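Local coordinates for alpha-fucosidase (PDB 2EAB), which probably releases alpha-1,2-linked L-fucose from glycans by hydrolysis, this chain being the catalytic portion of a longer bifidobacterial protein, at residues 778-783 with 807-812; 835-840 with 849-854. All blocks are in the same frame, centred on the assembly; numbering follows the deposited sequence.

Interaction 1 (778-783 with 807-812); sequences EMLLQS and DAWAGG. With EDO (1,2-ethanediol), chain G.
Met779 and Trp809 form a Met-aromatic contact where the end of helix 767-780 meets the loop before strand 812-819. The Met779 sulfur takes an oblique position, with SD 5.1 Å from the centroid of the Trp809 six-membered ring. The methyl does the touching: the Met779 chain is extended at chi2 and bends at chi3 (-85°), which brings CE to 3.8 Å from CH2 of Trp809. Leu780 comes from another direction, CD2 lying near the indole plane at the ring edge, 4.2 Å from CZ3 of Trp809. Both side chains cross the indole at about a right angle. Outside the two segments, NE1 of Trp809 is hydrogen-bonded to OE1 of Glu372 and its ring meets that of Tyr742 at a steep angle, which is consistent with a fixed indole.

The helix gives way to extended backbone at Leu781, and the helix end is tied across this exit. NE2 of Gln782 reaches back to O of Glu778 at 2.8 Å, an N-H...O angle of 159°, approaching from above the carbonyl plane; the same nitrogen also bonds Ala733 O, so two carbonyls grip the buried amide. Glu778 itself turns away from the tryptophan toward Arg734, with which OE1 forms a salt bridge. Replacing Glu778 by an alanine would probably leave the Arg734 guanidinium without this carboxylate mate and freer to turn. The other carboxylate oxygen is occupied by a 1,2-ethanediol, probably from the crystallisation liquor, whose O1 donates to OE2 of Glu778 at 2.8 Å.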
loop_
_atom_site.group_PDB
_atom_site.type_symbol
_atom_site.label_atom_id
_atom_site.label_comp_id
_atom_site.label_asym_id
_atom_site.label_seq_id
_atom_site.Cartn_x
_atom_site.Cartn_y
_atom_site.Cartn_z
ATOM N N GLU A 778 8.625 -4.186 -11.370
ATOM C CA GLU A 778 8.580 -5.576 -11.817
ATOM C C GLU A 778 8.914 -5.728 -13.300
ATOM O O GLU A 778 9.395 -6.778 -13.712
ATOM C CB GLU A 778 7.231 -6.232 -11.494
ATOM C CG GLU A 778 6.888 -6.302 -10.000
ATOM C CD GLU A 778 7.779 -7.238 -9.188
ATOM O OE1 GLU A 778 7.951 -8.417 -9.569
ATOM O OE2 GLU A 778 8.282 -6.791 -8.132
ATOM N N MET A 779 8.681 -4.692 -14.102
ATOM C CA MET A 779 9.115 -4.728 -15.500
ATOM C C MET A 779 10.632 -4.717 -15.628
ATOM O O MET A 779 11.197 -5.372 -16.509
ATOM C CB MET A 779 8.518 -3.570 -16.294
ATOM C CG MET A 779 7.069 -3.797 -16.684
ATOM S SD MET A 779 6.494 -2.661 -17.949
ATOM C CE MET A 779 6.049 -1.351 -16.837
ATOM N N LEU A 780 11.282 -3.974 -14.738
ATOM C CA LEU A 780 12.721 -3.749 -14.826
ATOM C C LEU A 780 13.544 -4.721 -13.992
ATOM O O LEU A 780 14.728 -4.935 -14.279
ATOM C CB LEU A 780 13.060 -2.308 -14.446
ATOM C CG LEU A 780 12.299 -1.228 -15.221
ATOM C CD1 LEU A 780 12.694 0.143 -14.709
ATOM C CD2 LEU A 780 12.537 -1.332 -16.727
ATOM N N LEU A 781 12.917 -5.315 -12.978
ATOM C CA LEU A 781 13.606 -6.185 -12.034
ATOM C C LEU A 781 12.615 -7.128 -11.378
ATOM O O LEU A 781 11.606 -6.681 -10.829
ATOM C CB LEU A 781 14.304 -5.350 -10.952
ATOM C CG LEU A 781 14.908 -6.129 -9.780
ATOM C CD1 LEU A 781 16.080 -6.996 -10.232
ATOM C CD2 LEU A 781 15.342 -5.190 -8.676
ATOM N N GLN A 782 12.895 -8.423 -11.430
ATOM C CA GLN A 782 12.155 -9.388 -10.625
ATOM C C GLN A 782 13.143 -10.176 -9.789
ATOM O O GLN A 782 14.308 -10.327 -10.173
ATOM C CB GLN A 782 11.293 -10.299 -11.504
ATOM C CG GLN A 782 10.025 -9.594 -11.979
ATOM C CD GLN A 782 9.316 -10.278 -13.132
ATOM O OE1 GLN A 782 9.321 -11.504 -13.248
ATOM N NE2 GLN A 782 8.685 -9.479 -13.989
ATOM N N SER A 783 12.693 -10.675 -8.642
ATOM C CA SER A 783 13.584 -11.431 -7.772
ATOM C C SER A 783 12.854 -12.471 -6.929
ATOM O O SER A 783 13.366 -12.899 -5.898
ATOM C CB SER A 783 14.418 -10.489 -6.890
ATOM O OG SER A 783 13.609 -9.727 -6.006
ATOM N N ASP A 807 8.924 -2.798 -25.463
ATOM C CA ASP A 807 9.565 -2.317 -26.687
ATOM C C ASP A 807 9.495 -0.789 -26.786
ATOM O O ASP A 807 10.342 -0.167 -27.432
ATOM C CB ASP A 807 8.937 -2.961 -27.929
ATOM C CG ASP A 807 9.172 -4.465 -28.005
ATOM O OD1 ASP A 807 10.054 -4.993 -27.295
ATOM O OD2 ASP A 807 8.462 -5.129 -28.791
ATOM N N ALA A 808 8.497 -0.193 -26.131
ATOM C CA ALA A 808 8.331 1.262 -26.084
ATOM C C ALA A 808 9.505 1.974 -25.402
ATOM O O ALA A 808 9.746 3.159 -25.650
ATOM C CB ALA A 808 7.021 1.622 -25.391
ATOM N N TRP A 809 10.220 1.256 -24.536
ATOM C CA TRP A 809 11.378 1.808 -23.842
ATOM C C TRP A 809 12.649 1.154 -24.387
ATOM O O TRP A 809 13.248 0.295 -23.739
ATOM C CB TRP A 809 11.270 1.596 -22.326
ATOM C CG TRP A 809 10.026 2.151 -21.668
ATOM C CD1 TRP A 809 9.155 3.083 -22.172
ATOM C CD2 TRP A 809 9.555 1.835 -20.356
ATOM N NE1 TRP A 809 8.156 3.344 -21.259
ATOM C CE2 TRP A 809 8.381 2.591 -20.135
ATOM C CE3 TRP A 809 10.013 0.984 -19.343
ATOM C CZ2 TRP A 809 7.654 2.515 -18.941
ATOM C CZ3 TRP A 809 9.290 0.905 -18.160
ATOM C CH2 TRP A 809 8.124 1.669 -17.969
ATOM N N ALA A 810 13.054 1.571 -25.587
ATOM C CA ALA A 810 14.177 0.949 -26.294
ATOM C C ALA A 810 15.507 1.122 -25.564
ATOM O O ALA A 810 16.367 0.241 -25.592
ATOM C CB ALA A 810 14.277 1.498 -27.715
ATOM N N GLY A 811 15.662 2.268 -24.913
ATOM C CA GLY A 811 16.865 2.578 -24.157
ATOM C C GLY A 811 16.516 3.297 -22.874
ATOM O O GLY A 811 15.474 3.943 -22.770
ATOM N N GLY A 812 17.393 3.183 -21.888
ATOM C CA GLY A 812 17.164 3.844 -20.619
ATOM C C GLY A 812 18.099 3.352 -19.545
ATOM O O GLY A 812 18.999 2.543 -19.800
HETATM C C1 EDO G . 6.099 -8.381 -5.716
HETATM O O1 EDO G . 7.356 -8.807 -6.445
HETATM C C2 EDO G . 6.488 -7.086 -4.901
HETATM O O2 EDO G . 7.581 -7.447 -4.019
#

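Interaction 2 (835-840 with 849-854); sequences TEVRLT and VKITAG
Leu839 and Val849 reach toward each other tip to tip across the interior of a beta sandwich, CD2 of Leu839 lying 4.1 Å from CG2 of Val849. Two residues along, Val837 also makes an apolar contact with Ile851, CG2 of Val837 lying 4.3 Å from CD1 of Ile851. The backbones run in opposite directions but belong to different sheets: CA of Val837 is 9.0 Å from CA of Ile851, and CA of Leu839 is 9.4 Å from CA of Val849. Such spacing is bridged by apolar side chains rather than by backbone pairing.

In Val849 the choice of branch follows from the torsion: at chi1 -176° CG1 stands anti to the backbone N, and it is CG2, beside that nitrogen, that meets the leucine methyl. For Leu839, chi1 (-174°) places CG anti to the backbone N, and chi2 (79°) then turns CD2 to the valine.

All four of these side chains are buried. The opposite character appears on the outer side of strand 833-841, where Glu836 points away from the interior and Arg838 lies exposed, both resting on threonines of strand 890-896. At the start of 835-840 the strand is irregular, a classic beta bulge setting Thr835 and Glu836 both opposite Thr828. Beyond Ile851 the other segment leaves its strand in an inverse gamma turn centred on Ala853.

Within the sandwich, Phe884 of strand 880-884 touches both Leu839 and Val849, Ile801 of strand 799-801 touches both valines, and Phe823 and Val825 of strand 823-830 lie against Leu839.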
loop_
_atom_site.group_PDB
_atom_site.type_symbol
_atom_site.label_atom_id
_atom_site.label_comp_id
_atom_site.label_asym_id
_atom_site.label_seq_id
_atom_site.Cartn_x
_atom_site.Cartn_y
_atom_site.Cartn_z
ATOM N N THR A 835 23.146 -3.140 -21.308
ATOM C CA THR A 835 24.542 -2.821 -21.596
ATOM C C THR A 835 25.380 -2.826 -20.325
ATOM O O THR A 835 26.604 -2.973 -20.379
ATOM C CB THR A 835 24.683 -1.452 -22.284
ATOM O OG1 THR A 835 24.078 -0.441 -21.468
ATOM C CG2 THR A 835 24.019 -1.467 -23.653
ATOM N N GLU A 836 24.724 -2.650 -19.181
ATOM C CA GLU A 836 25.409 -2.676 -17.898
ATOM C C GLU A 836 24.431 -3.036 -16.790
ATOM O O GLU A 836 23.270 -2.602 -16.807
ATOM C CB GLU A 836 26.060 -1.319 -17.598
ATOM C CG GLU A 836 26.934 -1.310 -16.351
ATOM C CD GLU A 836 27.376 0.082 -15.947
ATOM O OE1 GLU A 836 26.520 0.900 -15.545
ATOM O OE2 GLU A 836 28.594 0.348 -16.019
ATOM N N VAL A 837 24.894 -3.858 -15.854
ATOM C CA VAL A 837 24.199 -4.055 -14.592
ATOM C C VAL A 837 25.181 -3.713 -13.482
ATOM O O VAL A 837 26.353 -4.109 -13.539
ATOM C CB VAL A 837 23.691 -5.506 -14.420
ATOM C CG1 VAL A 837 22.921 -5.651 -13.112
ATOM C CG2 VAL A 837 22.814 -5.917 -15.595
ATOM N N ARG A 838 24.711 -2.952 -12.500
ATOM C CA ARG A 838 25.476 -2.682 -11.292
ATOM C C ARG A 838 24.748 -3.332 -10.127
ATOM O O ARG A 838 23.606 -2.975 -9.817
ATOM C CB ARG A 838 25.649 -1.178 -11.082
ATOM C CG ARG A 838 26.467 -0.511 -12.188
ATOM C CD ARG A 838 26.722 0.970 -11.926
ATOM N NE ARG A 838 27.411 1.206 -10.656
ATOM C CZ ARG A 838 28.729 1.153 -10.475
ATOM N NH1 ARG A 838 29.543 0.864 -11.486
ATOM N NH2 ARG A 838 29.236 1.387 -9.272
ATOM N N LEU A 839 25.405 -4.307 -9.505
ATOM C CA LEU A 839 24.802 -5.100 -8.447
ATOM C C LEU A 839 25.570 -4.866 -7.156
ATOM O O LEU A 839 26.712 -5.320 -7.018
ATOM C CB LEU A 839 24.822 -6.585 -8.828
ATOM C CG LEU A 839 24.087 -7.536 -7.882
ATOM C CD1 LEU A 839 22.582 -7.493 -8.141
ATOM C CD2 LEU A 839 24.622 -8.956 -8.029
ATOM N N THR A 840 24.960 -4.142 -6.225
ATOM C CA THR A 840 25.585 -3.901 -4.937
ATOM C C THR A 840 25.084 -4.946 -3.957
ATOM O O THR A 840 23.887 -5.005 -3.655
ATOM C CB THR A 840 25.255 -2.500 -4.396
ATOM O OG1 THR A 840 25.590 -1.513 -5.380
ATOM C CG2 THR A 840 26.028 -2.231 -3.112
ATOM N N VAL A 849 22.220 -14.284 -11.252
ATOM C CA VAL A 849 21.692 -13.199 -12.070
ATOM C C VAL A 849 21.249 -13.685 -13.447
ATOM O O VAL A 849 22.057 -14.225 -14.215
ATOM C CB VAL A 849 22.737 -12.062 -12.225
ATOM C CG1 VAL A 849 22.147 -10.898 -12.999
ATOM C CG2 VAL A 849 23.236 -11.595 -10.861
ATOM N N LYS A 850 19.961 -13.496 -13.741
ATOM C CA LYS A 850 19.417 -13.682 -15.078
ATOM C C LYS A 850 19.385 -12.322 -15.747
ATOM O O LYS A 850 19.051 -11.318 -15.110
ATOM C CB LYS A 850 17.995 -14.244 -15.007
ATOM C CG LYS A 850 17.426 -14.675 -16.354
ATOM C CD LYS A 850 16.024 -15.253 -16.234
ATOM C CE LYS A 850 15.499 -15.676 -17.597
ATOM N NZ LYS A 850 14.127 -16.253 -17.510
ATOM N N ILE A 851 19.731 -12.280 -17.030
ATOM C CA ILE A 851 19.567 -11.059 -17.806
ATOM C C ILE A 851 18.615 -11.404 -18.939
ATOM O O ILE A 851 19.010 -11.991 -19.952
ATOM C CB ILE A 851 20.917 -10.474 -18.303
ATOM C CG1 ILE A 851 21.813 -10.132 -17.105
ATOM C CG2 ILE A 851 20.679 -9.228 -19.156
ATOM C CD1 ILE A 851 23.233 -9.718 -17.464
ATOM N N THR A 852 17.341 -11.090 -18.737
ATOM C CA THR A 852 16.318 -11.493 -19.691
ATOM C C THR A 852 16.501 -10.761 -21.018
ATOM O O THR A 852 16.400 -11.363 -22.090
ATOM C CB THR A 852 14.915 -11.282 -19.107
ATOM O OG1 THR A 852 14.739 -12.176 -18.004
ATOM C CG2 THR A 852 13.842 -11.574 -20.133
ATOM N N ALA A 853 16.786 -9.468 -20.935
ATOM C CA ALA A 853 17.052 -8.662 -22.114
ATOM C C ALA A 853 18.548 -8.690 -22.437
ATOM O O ALA A 853 19.276 -7.724 -22.181
ATOM C CB ALA A 853 16.553 -7.239 -21.903
ATOM N N GLY A 854 19.002 -9.820 -22.979
ATOM C CA GLY A 854 20.389 -9.968 -23.420
ATOM C C GLY A 854 20.981 -11.358 -23.274
ATOM O O GLY A 854 21.820 -11.758 -24.089
#

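How the interactions relate
The two contacts follow one another along the chain: both segments of interaction 1 precede those of interaction 2. Their centres lie about 11 Å apart and their nearest atoms about 6 Å apart, without touching. They share the sheets of the C-terminal region: strands 781-782 and 847-851 belong to the five-stranded mixed sheet, while strands 812-819 and 833-841 belong to the seven-stranded antiparallel one. Interaction 1 joins the last turn of a helix assigned to the family 95 catalytic domain to this region, whereas interaction 2 packs its two sheets together. The first contact thus ties the helix end to the C-terminal beta region and the second holds the core of that region, both away from the calcium site.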